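PDB 3MIZ: putative transcriptional regulator protein, LacI family from Rhizobium etli, which probably binds cis-regulatory DNA as a LacI-family transcription factor, with a periplasmic-binding-protein-like domain that would be expected to sense a small-molecule effector. Local coordinates for residues I142-G145 and A146-L150. Numbering follows the deposited sequence.
Sequences ILLG and AELRL
L144 meets L148 one turn further along the first turns of helix 144-160. The apolar touch is L144 CG against L148 CD1 at 3.9 Å, the two branched ends crossing at a slant. L144 leaves its backbone with CG anti to N (chi1 173°), which brings the branched end back toward the next turn although its CB points away from it. L148 CG rests 3.3 Å from L144 O, the carbonyl that also accepts L148 N at 3.0 Å. Both leucines reach strand 81-83 of the other lobe, L144 touching I83 and L148 touching R81.

The helix start is defined by L143 at the N-cap position. Its O accepts E147 N at 3.3 Å, with an N-H...O angle of 160°. The L143 and A146 side chains add apolar packing, CB to CB 3.9 Å. L143 also packs on Y80 and V177, while A146 meets L139 before the helix.

R149 runs on the G145 side, and its N donates to G145 O at 3.0 Å. Its CG stands beside the backbone N (chi1 -61°), which lays the aliphatic stem against the same oxygen, R149 CG being 3.0 Å from G145 O. From CG to NE the extended chain runs alongside this carbonyl, NE 3.7 Å from G145 O, and carries the guanidinium to its partners: a salt bridge from NE to D115, a hydrogen bond from NH1 to G204 O and a cation-pi contact with F232.

Chemically, the beta-alpha-beta unit begins its helix with leucines turned to the opposite lobe and a buried arginine whose charge is probably balanced chiefly by D115. Because L144 and L148 touch strand 81-83, this end of the helix probably faces the inter-lobe cleft, the region where LacI-family relatives bind effectors.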
loop_
_atom_site.group_PDB
_atom_site.type_symbol
_atom_site.label_atom_id
_atom_site.label_comp_id
_atom_site.label_asym_id
_atom_site.label_seq_id
_atom_site.Cartn_x
_atom_site.Cartn_y
_atom_site.Cartn_z
ATOM N N ILE A 142 -13.945 -11.513 -9.535
ATOM C CA ILE A 142 -13.552 -10.957 -10.826
ATOM C C ILE A 142 -12.060 -11.182 -11.046
ATOM O O ILE A 142 -11.577 -11.217 -12.179
ATOM C CB ILE A 142 -13.843 -9.438 -10.900
ATOM C CG1 ILE A 142 -13.571 -8.926 -12.317
ATOM C CG2 ILE A 142 -12.970 -8.690 -9.911
ATOM C CD1 ILE A 142 -13.913 -7.454 -12.523
ATOM N N LEU A 143 -11.334 -11.340 -9.947
ATOM C CA LEU A 143 -9.903 -11.555 -10.002
ATOM C C LEU A 143 -9.543 -12.981 -10.376
ATOM O O LEU A 143 -9.997 -13.938 -9.741
ATOM C CB LEU A 143 -9.269 -11.202 -8.655
ATOM C CG LEU A 143 -9.344 -9.718 -8.279
ATOM C CD1 LEU A 143 -8.710 -9.491 -6.921
ATOM C CD2 LEU A 143 -8.623 -8.904 -9.343
ATOM N N LEU A 144 -8.723 -13.117 -11.410
ATOM C CA LEU A 144 -8.281 -14.429 -11.869
ATOM C C LEU A 144 -7.571 -15.161 -10.731
ATOM O O LEU A 144 -7.815 -16.341 -10.492
ATOM C CB LEU A 144 -7.313 -14.288 -13.046
ATOM C CG LEU A 144 -6.675 -15.618 -13.463
ATOM C CD1 LEU A 144 -7.743 -16.528 -14.070
ATOM C CD2 LEU A 144 -5.545 -15.372 -14.453
ATOM N N GLY A 145 -6.681 -14.449 -10.051
ATOM C CA GLY A 145 -5.946 -15.040 -8.946
ATOM C C GLY A 145 -6.858 -15.600 -7.871
ATOM O O GLY A 145 -6.609 -16.685 -7.342
ATOM N N ALA A 146 -7.915 -14.858 -7.546
ATOM C CA ALA A 146 -8.863 -15.289 -6.523
ATOM C C ALA A 146 -9.474 -16.634 -6.876
ATOM O O ALA A 146 -9.570 -17.527 -6.029
ATOM C CB ALA A 146 -9.962 -14.255 -6.357
ATOM N N GLU A 147 -9.882 -16.777 -8.134
ATOM C CA GLU A 147 -10.502 -18.010 -8.594
ATOM C C GLU A 147 -9.515 -19.163 -8.630
ATOM O O GLU A 147 -9.867 -20.294 -8.300
ATOM C CB GLU A 147 -11.109 -17.810 -9.981
ATOM C CG GLU A 147 -12.368 -18.622 -10.244
ATOM C CD GLU A 147 -13.507 -18.281 -9.287
ATOM O OE1 GLU A 147 -13.529 -17.152 -8.743
ATOM O OE2 GLU A 147 -14.392 -19.141 -9.092
ATOM N N LEU A 148 -8.280 -18.894 -9.043
ATOM C CA LEU A 148 -7.280 -19.959 -9.092
ATOM C C LEU A 148 -6.942 -20.471 -7.693
ATOM O O LEU A 148 -6.708 -21.657 -7.510
ATOM C CB LEU A 148 -6.003 -19.472 -9.768
ATOM C CG LEU A 148 -6.145 -19.127 -11.251
ATOM C CD1 LEU A 148 -4.806 -18.637 -11.786
ATOM C CD2 LEU A 148 -6.613 -20.358 -12.012
ATOM N N ARG A 149 -6.905 -19.579 -6.711
ATOM C CA ARG A 149 -6.604 -19.996 -5.345
ATOM C C ARG A 149 -7.744 -20.866 -4.819
ATOM O O ARG A 149 -7.519 -21.826 -4.076
ATOM C CB ARG A 149 -6.416 -18.770 -4.447
ATOM C CG ARG A 149 -5.268 -17.893 -4.904
ATOM C CD ARG A 149 -5.190 -16.590 -4.130
ATOM N NE ARG A 149 -4.224 -15.690 -4.752
ATOM C CZ ARG A 149 -3.938 -14.474 -4.306
ATOM N NH1 ARG A 149 -4.543 -13.995 -3.224
ATOM N NH2 ARG A 149 -3.044 -13.735 -4.946
ATOM N N LEU A 150 -8.964 -20.526 -5.215
ATOM C CA LEU A 150 -10.143 -21.276 -4.798
ATOM C C LEU A 150 -10.161 -22.630 -5.505
ATOM O O LEU A 150 -10.530 -23.649 -4.910
ATOM C CB LEU A 150 -11.417 -20.493 -5.124
ATOM C CG LEU A 150 -12.737 -21.233 -4.863
ATOM C CD1 LEU A 150 -12.874 -21.579 -3.373
ATOM C CD2 LEU A 150 -13.891 -20.365 -5.321
#